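Local coordinates for hypothetical protein EF0006 (PDB 2GMQ) that is of unknown function but, as a plasmid-encoded PrgU-like protein, probably takes part in the pheromone response of Enterococcus faecalis, at residues N41-E46 with N50-E55; T63-I66 with K71-A74; Q26-G29 with L34-V37; Y84-P87 with I92-P95. All blocks are in the same frame, centred on the assembly; numbering follows the deposited sequence. Where two conformers were deposited one is given.

Contact 1 of 4, residues N41-E46 with N50-E55; sequences NTRAME and NKQITE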
loop_
_atom_site.group_PDB
_atom_site.type_symbol
_atom_site.label_atom_id
_atom_site.label_comp_id
_atom_site.label_asym_id
_atom_site.label_seq_id
_atom_site.Cartn_x
_atom_site.Cartn_y
_atom_site.Cartn_z
ATOM N N ASN A 41 -2.862 -13.858 3.126
ATOM C CA ASN A 41 -3.806 -14.336 4.121
ATOM C C ASN A 41 -5.227 -13.803 3.944
ATOM O O ASN A 41 -6.209 -14.565 4.068
ATOM C CB ASN A 41 -3.342 -14.030 5.571
ATOM C CG ASN A 41 -2.075 -14.794 5.970
ATOM O OD1 ASN A 41 -1.385 -15.451 5.184
ATOM N ND2 ASN A 41 -1.774 -14.694 7.251
ATOM N N THR A 42 -5.362 -12.509 3.658
ATOM C CA THR A 42 -6.733 -11.911 3.561
ATOM C C THR A 42 -7.517 -12.517 2.385
ATOM O O THR A 42 -8.641 -12.984 2.541
ATOM C CB THR A 42 -6.644 -10.389 3.394
ATOM O OG1 THR A 42 -5.930 -9.884 4.555
ATOM C CG2 THR A 42 -8.078 -9.798 3.513
ATOM N N ARG A 43 -6.861 -12.566 1.255
ATOM C CA ARG A 43 -7.459 -13.164 0.038
ATOM C C ARG A 43 -7.765 -14.657 0.339
ATOM O O ARG A 43 -8.792 -15.164 -0.085
ATOM C CB ARG A 43 -6.578 -13.016 -1.208
ATOM C CG ARG A 43 -7.372 -13.583 -2.520
ATOM C CD ARG A 43 -8.713 -12.818 -2.715
ATOM N NE ARG A 43 -9.480 -13.388 -3.834
ATOM C CZ ARG A 43 -9.233 -13.165 -5.148
ATOM N NH1 ARG A 43 -8.203 -12.432 -5.515
ATOM N NH2 ARG A 43 -9.969 -13.780 -6.080
ATOM N N ALA A 44 -6.875 -15.380 1.021
ATOM C CA ALA A 44 -7.149 -16.815 1.269
ATOM C C ALA A 44 -8.431 -16.975 2.106
ATOM O O ALA A 44 -9.222 -17.923 1.868
ATOM C CB ALA A 44 -6.030 -17.483 1.930
HETATM N N MSE A 45 -8.624 -16.079 3.096
HETATM C CA MSE A 45 -9.825 -16.141 3.907
HETATM C C MSE A 45 -11.049 -15.849 3.062
HETATM O O MSE A 45 -12.019 -16.571 3.133
HETATM C CB MSE A 45 -9.739 -15.191 5.089
HETATM C CG MSE A 45 -10.932 -15.355 6.028
HETATM SE SE MSE A 45 -10.978 -17.095 7.023
HETATM C CE MSE A 45 -9.721 -16.584 8.451
ATOM N N GLU A 46 -10.995 -14.819 2.233
ATOM C CA GLU A 46 -12.067 -14.587 1.282
ATOM C C GLU A 46 -12.358 -15.833 0.437
ATOM O O GLU A 46 -13.528 -16.159 0.315
ATOM C CB GLU A 46 -11.688 -13.374 0.389
ATOM C CG GLU A 46 -12.844 -12.820 -0.383
ATOM C CD GLU A 46 -12.333 -12.282 -1.723
ATOM O OE1 GLU A 46 -12.190 -11.048 -1.769
ATOM O OE2 GLU A 46 -12.111 -13.106 -2.664
ATOM N N ASN A 50 -15.845 -18.175 0.091
ATOM C CA ASN A 50 -16.478 -18.323 -1.203
ATOM C C ASN A 50 -16.285 -19.713 -1.815
ATOM O O ASN A 50 -16.901 -19.992 -2.848
ATOM C CB ASN A 50 -16.019 -17.258 -2.228
ATOM C CG ASN A 50 -16.435 -15.835 -1.835
ATOM O OD1 ASN A 50 -17.503 -15.626 -1.220
ATOM N ND2 ASN A 50 -15.616 -14.847 -2.239
ATOM N N LYS A 51 -15.384 -20.512 -1.252
ATOM C CA LYS A 51 -14.991 -21.774 -1.861
ATOM C C LYS A 51 -14.446 -21.583 -3.295
ATOM O O LYS A 51 -14.635 -22.412 -4.198
ATOM C CB LYS A 51 -16.222 -22.725 -1.765
ATOM C CG LYS A 51 -16.849 -22.826 -0.382
ATOM C CD LYS A 51 -15.817 -23.347 0.605
ATOM C CE LYS A 51 -16.287 -23.384 2.112
ATOM N NZ LYS A 51 -16.931 -22.157 2.774
ATOM N N GLN A 52 -13.744 -20.465 -3.501
ATOM C CA GLN A 52 -13.254 -20.128 -4.834
ATOM C C GLN A 52 -12.142 -21.102 -5.183
ATOM O O GLN A 52 -12.142 -21.696 -6.266
ATOM C CB GLN A 52 -12.815 -18.676 -4.884
ATOM C CG GLN A 52 -12.245 -18.448 -6.286
ATOM C CD GLN A 52 -12.017 -17.009 -6.551
ATOM O OE1 GLN A 52 -11.768 -16.254 -5.654
ATOM N NE2 GLN A 52 -12.115 -16.624 -7.826
ATOM N N ILE A 53 -11.244 -21.342 -4.233
ATOM C CA ILE A 53 -10.276 -22.409 -4.312
ATOM C C ILE A 53 -10.408 -23.143 -3.009
ATOM O O ILE A 53 -10.597 -22.498 -1.933
ATOM C CB ILE A 53 -8.826 -21.904 -4.462
ATOM C CG1 ILE A 53 -8.723 -21.000 -5.709
ATOM C CG2 ILE A 53 -7.812 -23.088 -4.660
ATOM C CD1 ILE A 53 -7.379 -20.329 -5.847
ATOM N N THR A 54 -10.372 -24.458 -3.110
ATOM C CA THR A 54 -10.558 -25.319 -1.935
ATOM C C THR A 54 -9.583 -26.455 -1.971
ATOM O O THR A 54 -9.044 -26.771 -3.012
ATOM C CB THR A 54 -11.953 -25.980 -1.942
ATOM O OG1 THR A 54 -12.073 -26.848 -3.085
ATOM C CG2 THR A 54 -13.093 -24.966 -1.841
ATOM N N GLU A 55 -9.417 -27.143 -0.837
ATOM C CA GLU A 55 -8.571 -28.321 -0.803
ATOM C C GLU A 55 -9.027 -29.344 -1.838
ATOM O O GLU A 55 -8.159 -29.940 -2.507
ATOM C CB GLU A 55 -8.491 -28.912 0.622
ATOM C CG GLU A 55 -6.995 -29.045 1.093
ATOM C CD GLU A 55 -6.745 -28.506 2.544
ATOM O OE1 GLU A 55 -7.492 -27.606 3.017
ATOM O OE2 GLU A 55 -5.776 -28.973 3.202
HETATM O O HOH W 1 -13.202 -15.497 -3.366
#

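Contact 2 of 4, residues T63-I66 with K71-A74; sequences TLNI and KSLA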
loop_
_atom_site.group_PDB
_atom_site.type_symbol
_atom_site.label_atom_id
_atom_site.label_comp_id
_atom_site.label_asym_id
_atom_site.label_seq_id
_atom_site.Cartn_x
_atom_site.Cartn_y
_atom_site.Cartn_z
ATOM N N THR A 63 -3.571 -23.457 -14.897
ATOM C CA THR A 63 -3.074 -22.165 -15.319
ATOM C C THR A 63 -3.550 -21.051 -14.372
ATOM O O THR A 63 -4.755 -20.991 -14.002
ATOM C CB THR A 63 -3.690 -21.859 -16.708
ATOM O OG1 THR A 63 -3.336 -22.932 -17.579
ATOM C CG2 THR A 63 -3.085 -20.542 -17.250
ATOM N N LEU A 64 -2.605 -20.214 -13.968
ATOM C CA LEU A 64 -2.953 -18.974 -13.219
ATOM C C LEU A 64 -2.770 -17.828 -14.190
ATOM O O LEU A 64 -1.705 -17.721 -14.862
ATOM C CB LEU A 64 -2.019 -18.709 -12.046
ATOM C CG LEU A 64 -1.877 -19.746 -10.966
ATOM C CD1 LEU A 64 -1.026 -19.197 -9.825
ATOM C CD2 LEU A 64 -3.235 -20.330 -10.478
ATOM N N ASN A 65 -3.822 -16.997 -14.284
ATOM C CA ASN A 65 -3.748 -15.760 -15.090
ATOM C C ASN A 65 -3.460 -14.586 -14.132
ATOM O O ASN A 65 -4.382 -14.105 -13.426
ATOM C CB ASN A 65 -5.040 -15.602 -15.853
ATOM C CG ASN A 65 -5.016 -14.495 -16.868
ATOM O OD1 ASN A 65 -3.951 -13.960 -17.223
ATOM N ND2 ASN A 65 -6.206 -14.149 -17.395
ATOM N N ILE A 66 -2.204 -14.137 -14.084
ATOM C CA ILE A 66 -1.811 -13.092 -13.150
ATOM C C ILE A 66 -2.213 -11.735 -13.680
ATOM O O ILE A 66 -1.898 -11.394 -14.825
ATOM C CB ILE A 66 -0.258 -13.174 -12.735
ATOM C CG1 ILE A 66 -0.100 -14.549 -12.016
ATOM C CG2 ILE A 66 0.084 -12.001 -11.872
ATOM C CD1 ILE A 66 1.300 -14.933 -11.674
ATOM N N LYS A 71 -2.893 -5.388 -17.056
ATOM C CA LYS A 71 -2.234 -6.374 -17.905
ATOM C C LYS A 71 -2.505 -7.787 -17.357
ATOM O O LYS A 71 -2.879 -7.922 -16.216
ATOM C CB LYS A 71 -0.720 -6.121 -17.921
ATOM C CG LYS A 71 -0.284 -4.835 -18.654
ATOM C CD LYS A 71 0.961 -5.171 -19.345
ATOM C CE LYS A 71 1.477 -4.109 -20.293
ATOM N NZ LYS A 71 2.973 -4.079 -20.228
ATOM N N SER A 72 -2.232 -8.813 -18.169
ATOM C CA SER A 72 -2.471 -10.191 -17.767
ATOM C C SER A 72 -1.377 -11.136 -18.297
ATOM O O SER A 72 -0.812 -10.961 -19.421
ATOM C CB SER A 72 -3.869 -10.652 -18.220
ATOM O OG SER A 72 -3.948 -10.710 -19.627
ATOM N N LEU A 73 -1.002 -12.134 -17.510
ATOM C CA LEU A 73 0.086 -13.091 -17.919
ATOM C C LEU A 73 -0.379 -14.462 -17.480
ATOM O O LEU A 73 -0.509 -14.702 -16.265
ATOM C CB LEU A 73 1.413 -12.863 -17.170
ATOM C CG LEU A 73 2.611 -13.723 -17.679
ATOM C CD1 LEU A 73 2.749 -13.755 -19.175
ATOM C CD2 LEU A 73 3.844 -13.101 -16.995
ATOM N N ALA A 74 -0.650 -15.347 -18.447
ATOM C CA ALA A 74 -1.006 -16.736 -18.062
ATOM C C ALA A 74 0.224 -17.595 -17.836
ATOM O O ALA A 74 1.149 -17.649 -18.730
ATOM C CB ALA A 74 -1.894 -17.393 -19.233
HETATM O O HOH W 2 -3.651 -13.832 -20.048
#

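Contact 3 of 4, residues Q26-G29 with L34-V37; sequences QWRG and LVKV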
loop_
_atom_site.group_PDB
_atom_site.type_symbol
_atom_site.label_atom_id
_atom_site.label_comp_id
_atom_site.label_asym_id
_atom_site.label_seq_id
_atom_site.Cartn_x
_atom_site.Cartn_y
_atom_site.Cartn_z
ATOM N N GLN A 26 7.791 -16.155 -5.063
ATOM C CA GLN A 26 9.077 -16.614 -4.607
ATOM C C GLN A 26 9.938 -16.738 -5.895
ATOM O O GLN A 26 9.662 -17.615 -6.694
ATOM C CB GLN A 26 9.013 -18.006 -3.955
ATOM C CG GLN A 26 10.431 -18.409 -3.468
ATOM C CD GLN A 26 10.717 -19.911 -3.203
ATOM O OE1 GLN A 26 9.973 -20.825 -3.578
ATOM N NE2 GLN A 26 11.827 -20.145 -2.549
ATOM N N TRP A 27 10.955 -15.896 -5.992
ATOM C CA TRP A 27 11.869 -15.932 -7.163
ATOM C C TRP A 27 13.149 -16.576 -6.734
ATOM O O TRP A 27 13.712 -16.190 -5.671
ATOM C CB TRP A 27 12.172 -14.485 -7.604
ATOM C CG TRP A 27 10.948 -13.726 -8.033
ATOM C CD1 TRP A 27 10.213 -12.827 -7.234
ATOM C CD2 TRP A 27 10.333 -13.735 -9.305
ATOM N NE1 TRP A 27 9.187 -12.311 -7.965
ATOM C CE2 TRP A 27 9.194 -12.869 -9.231
ATOM C CE3 TRP A 27 10.623 -14.407 -10.524
ATOM C CZ2 TRP A 27 8.377 -12.596 -10.341
ATOM C CZ3 TRP A 27 9.790 -14.181 -11.615
ATOM C CH2 TRP A 27 8.644 -13.306 -11.499
ATOM N N ARG A 28 13.627 -17.540 -7.526
ATOM C CA ARG A 28 14.878 -18.204 -7.184
ATOM C C ARG A 28 16.004 -17.165 -7.136
ATOM O O ARG A 28 16.225 -16.409 -8.081
ATOM C CB ARG A 28 15.208 -19.356 -8.142
ATOM C CG ARG A 28 16.344 -20.257 -7.652
ATOM C CD ARG A 28 15.850 -21.520 -6.919
ATOM N NE ARG A 28 15.097 -22.421 -7.798
ATOM C CZ ARG A 28 14.335 -23.439 -7.388
ATOM N NH1 ARG A 28 14.191 -23.714 -6.091
ATOM N NH2 ARG A 28 13.705 -24.184 -8.296
ATOM N N GLY A 29 16.699 -17.102 -5.989
ATOM C CA GLY A 29 17.694 -16.052 -5.859
ATOM C C GLY A 29 17.183 -14.620 -5.905
ATOM O O GLY A 29 17.978 -13.726 -6.102
ATOM N N LEU A 34 10.585 -17.742 -11.481
ATOM C CA LEU A 34 9.479 -17.759 -10.538
ATOM C C LEU A 34 9.178 -19.248 -10.143
ATOM O O LEU A 34 8.865 -20.079 -11.018
ATOM C CB LEU A 34 8.251 -17.108 -11.173
ATOM C CG LEU A 34 6.944 -17.099 -10.256
ATOM C CD1 LEU A 34 7.255 -16.425 -8.885
ATOM C CD2 LEU A 34 5.813 -16.368 -10.955
ATOM N N VAL A 35 9.296 -19.561 -8.861
ATOM C CA VAL A 35 9.274 -20.972 -8.446
ATOM C C VAL A 35 7.839 -21.246 -7.954
ATOM O O VAL A 35 7.229 -22.271 -8.293
ATOM C CB VAL A 35 10.315 -21.213 -7.295
ATOM C CG1 VAL A 35 10.081 -22.606 -6.615
ATOM C CG2 VAL A 35 11.756 -21.110 -7.830
ATOM N N LYS A 36 7.339 -20.341 -7.115
ATOM C CA LYS A 36 6.005 -20.582 -6.566
ATOM C C LYS A 36 5.345 -19.261 -6.121
ATOM O O LYS A 36 6.025 -18.233 -5.999
ATOM C CB LYS A 36 6.104 -21.579 -5.390
ATOM C CG LYS A 36 6.835 -20.998 -4.190
ATOM C CD LYS A 36 6.716 -21.855 -2.939
ATOM C CE LYS A 36 7.922 -22.760 -2.718
ATOM N NZ LYS A 36 7.820 -23.385 -1.277
ATOM N N VAL A 37 4.006 -19.295 -6.000
ATOM C CA VAL A 37 3.263 -18.120 -5.543
ATOM C C VAL A 37 2.358 -18.670 -4.409
ATOM O O VAL A 37 1.884 -19.862 -4.460
ATOM C CB VAL A 37 2.368 -17.479 -6.622
ATOM C CG1 VAL A 37 3.178 -17.192 -7.926
ATOM C CG2 VAL A 37 1.239 -18.391 -7.018
#

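Contact 4 of 4, residues Y84-P87 with I92-P95; sequences YVKP and INVP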
loop_
_atom_site.group_PDB
_atom_site.type_symbol
_atom_site.label_atom_id
_atom_site.label_comp_id
_atom_site.label_asym_id
_atom_site.label_seq_id
_atom_site.Cartn_x
_atom_site.Cartn_y
_atom_site.Cartn_z
ATOM N N TYR A 84 -2.010 -26.704 0.226
ATOM C CA TYR A 84 -2.295 -25.725 1.284
ATOM C C TYR A 84 -1.153 -25.747 2.317
ATOM O O TYR A 84 -0.656 -26.812 2.652
ATOM C CB TYR A 84 -3.675 -26.005 1.949
ATOM C CG TYR A 84 -4.800 -25.450 1.119
ATOM C CD1 TYR A 84 -5.152 -26.034 -0.100
ATOM C CD2 TYR A 84 -5.471 -24.286 1.514
ATOM C CE1 TYR A 84 -6.156 -25.479 -0.905
ATOM C CE2 TYR A 84 -6.478 -23.744 0.745
ATOM C CZ TYR A 84 -6.834 -24.354 -0.439
ATOM O OH TYR A 84 -7.815 -23.809 -1.194
ATOM N N VAL A 85 -0.741 -24.581 2.800
ATOM C CA VAL A 85 0.333 -24.484 3.803
ATOM C C VAL A 85 -0.179 -23.654 5.011
ATOM O O VAL A 85 -1.119 -22.866 4.877
ATOM C CB VAL A 85 1.619 -23.831 3.255
ATOM C CG1 VAL A 85 2.182 -24.621 2.066
ATOM C CG2 VAL A 85 1.331 -22.435 2.791
ATOM N N LYS A 86 0.448 -23.825 6.181
ATOM C CA LYS A 86 0.086 -23.036 7.377
ATOM C C LYS A 86 0.503 -21.536 7.252
ATOM O O LYS A 86 1.654 -21.228 6.892
ATOM C CB LYS A 86 0.665 -23.682 8.643
ATOM C CG LYS A 86 0.265 -22.974 9.922
ATOM C CD LYS A 86 0.115 -23.933 11.121
ATOM C CE LYS A 86 -0.354 -23.173 12.349
ATOM N NZ LYS A 86 0.719 -23.059 13.399
ATOM N N PRO A 87 -0.427 -20.605 7.601
ATOM C CA PRO A 87 -0.287 -19.148 7.367
ATOM C C PRO A 87 0.806 -18.392 8.190
ATOM O O PRO A 87 1.588 -18.989 8.962
ATOM C CB PRO A 87 -1.693 -18.613 7.718
ATOM C CG PRO A 87 -2.172 -19.559 8.829
ATOM C CD PRO A 87 -1.695 -20.917 8.299
ATOM N N ILE A 92 -6.003 -19.360 9.010
ATOM C CA ILE A 92 -6.431 -20.142 7.850
ATOM C C ILE A 92 -5.218 -20.596 6.996
ATOM O O ILE A 92 -4.325 -19.764 6.739
ATOM C CB ILE A 92 -7.436 -19.295 6.936
ATOM C CG1 ILE A 92 -8.028 -20.163 5.826
ATOM C CG2 ILE A 92 -6.783 -18.007 6.327
ATOM C CD1 ILE A 92 -8.436 -19.395 4.678
ATOM N N ASN A 93 -5.182 -21.876 6.575
ATOM C CA ASN A 93 -4.160 -22.334 5.592
ATOM C C ASN A 93 -4.409 -21.700 4.262
ATOM O O ASN A 93 -5.553 -21.381 3.905
ATOM C CB ASN A 93 -4.143 -23.827 5.360
ATOM C CG ASN A 93 -4.039 -24.591 6.660
ATOM O OD1 ASN A 93 -3.152 -24.326 7.489
ATOM N ND2 ASN A 93 -4.974 -25.501 6.871
ATOM N N VAL A 94 -3.334 -21.573 3.502
ATOM C CA VAL A 94 -3.401 -20.789 2.278
ATOM C C VAL A 94 -2.886 -21.629 1.095
ATOM O O VAL A 94 -2.013 -22.468 1.290
ATOM C CB VAL A 94 -2.585 -19.463 2.409
ATOM C CG1 VAL A 94 -2.990 -18.635 3.627
ATOM C CG2 VAL A 94 -1.103 -19.677 2.383
ATOM N N PRO A 95 -3.479 -21.447 -0.116
ATOM C CA PRO A 95 -3.072 -22.192 -1.331
ATOM C C PRO A 95 -1.703 -21.731 -1.845
ATOM O O PRO A 95 -1.460 -20.521 -1.855
ATOM C CB PRO A 95 -4.108 -21.784 -2.390
ATOM C CG PRO A 95 -5.072 -20.928 -1.778
ATOM C CD PRO A 95 -4.671 -20.608 -0.336
#

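Contact 1 of 4, residues N41-E46 with N50-E55
N50 N donates to E46 O across 3.1 Å, the backbone bond that closes the last turn of helix 41-50, after which K51 takes a positive phi and swings the chain round until Q52 lies beside the helix it has just left. The side chains exploit this reversal. Q52 holds CG anti to its own N (chi1 177°) and stays extended beyond it, a shape that delivers the amide to the guanidinium of R43. R43 NH2 donates to Q52 OE1 at 3.1 Å with an N-H...O angle of 157°, meeting it at the guanidinium edge, although the amide plane is turned 43° against the guanidinium. The same arginine reaches back to its own helix: R43 NE and E46 OE2 form a salt bridge of 2.9 Å that is only a weak hydrogen bond, while NH1 pairs with D22. A single water knits the group together, donating to E46 OE2 at 2.7 Å and to Q52 OE1 at 2.8 Å, and accepting from N50 ND2 at 2.7 Å. Q52 OE1 is thus gripped by two donors. The remaining oxygens serve the assembly: E46 OE1 and N50 OD1 accept from the backbone N of Q19 and A17 of the second subunit, whose R43 also pairs with E46 OE2. The turn itself is a Schellman motif, with Q52 N bonded to M47 O and K51 N to W48 O.

Contact 2 of 4, residues T63-I66 with K71-A74
N65 and A74 face each other as a non-hydrogen-bonded pair in the antiparallel hairpin of strands 63-68 and 71-76, and the axes of segments 63-66 and 71-74 pass 4.4 Å apart. Here the side chains divide by face. On the face carrying N65 and A74, T63 turns its methyl group across the gap, so that T63 CG2 meets A74 CB at 3.9 Å in a simple apolar touch. N65 reaches diagonally instead: its chi1 of -171° sets CG beside the carbonyl carbon and brings the amide oxygen alongside the neighbouring strand, where N65 OD1 lies 3.5 Å from S72 CB. N65 OD1 accepts from a water at 2.8 Å, which also lies within hydrogen-bonding distance of S72 OG; since S72 was deposited in two conformers, that second link is doubtful. Y49 of the second subunit packs on both N65 and S72. On the reverse face, I66 and L73 point the same way and both rest against F112 of helix 105-112, with I111 adding to the cover over L73. Strand 15-19 runs parallel to 63-68 along its other edge, completing the three-stranded mixed sheet. The I66-L73 pair is joined twice: I66 N donates to L73 O at 2.8 Å, and L73 N returns a bond of 2.9 Å to I66 O, which is also approached by S72 CA at 3.2 Å in a CA-H...O contact.

Contact 3 of 4, residues Q26-G29 with L34-V37
Q26 spends both of its backbone polar groups on the strand opposite: Q26 N donates to K36 O at 2.9 Å, and Q26 O accepts from V35 N at 2.9 Å in a nearly straight bond (173°). Between Q26-K36 and W27-L34 the pairing slips by one residue, a beta bulge in which V35 is the extra residue and takes helical backbone angles. Its side chain thereby turns toward strand 23-27. The Q26 amide finds no such donor in K36: OE1 lies so close to the aliphatic part of the lysine that its placing is doubtful, and K36 NZ stays 4.1 Å from Q26 OE1, too far for a bond. In one of two deposited conformers, R28 lays a guanidinium face over V35 CG2, a contact that is therefore doubtful. On the other side of the hairpin, L34 CD1 stands over the face of the W27 six-membered ring, 4.0 Å from its centroid and 6° off the normal, a clear CH-pi contact. The indole also meets F108 of helix 105-112 edge-to-face. Backbone bonds join strand 34-39 to strand 94-98, V37 to F97, and within this chain 23-27 forms one edge of the sheet, 83-85 the other.

Contact 4 of 4, residues Y84-P87 with I92-P95
The phenol ring of Y84 has the backbone of P95 over one face and the carbonyl of N93 at its edge. N93 O lies in the ring plane, 3.8 Å from Y84 CD2, whereas the pyrrolidine of P95 passes obliquely, with P95 CD 3.8 Å from Y84 CE2. I53, E55 and I58 add further contacts to the ring from the loop after helix 41-50. With chi1 at -81°, CG of Y84 sits beside the backbone N, and the ring swings over its cross-strand partner. Y84 and P95 form the non-hydrogen-bonded pair of an antiparallel beta hairpin, and V85 and V94 the hydrogen-bonded pair beside it, on the edge of the sheet that also holds strand 34-39. V85 N donates to V94 O at 2.9 Å, and V94 N answers to V85 O at 2.9 Å. On the face carrying the valines, V85 CG2 touches V94 CG2 at 3.7 Å. Beyond V85 the strand pairing stops and P87 closes over I92. P87 CB and CG crowd I92 O, a closeness that is doubtful, and that oxygen is buried without a polar partner in the model. N93 OD1 lies against the backbone at the same end, 3.5 Å from K86 CA.

Overall arrangement
Along the chain the four contacts follow in series: contact 3, contact 1, contact 2, contact 4. Contacts 3 and 4 are two hairpins of one antiparallel sheet, their centres 17 Å apart, joined through the neighbouring strands 34-39 and 94-98. Contact 2 belongs to the other, mixed sheet; its L64, in one of two conformers, packs on V37 of contact 3. Contact 1, on helix 41-50 and the loop that follows, has its centre 10 Å from that of contact 4 and touches it, I92 lying against A44 and M45. Contacts 1 and 3 lie on opposite sides of the chain's centre, 21 Å between centres. Contacts 1 and 2 both reach the second subunit, so helix and mixed sheet together contribute to the interface.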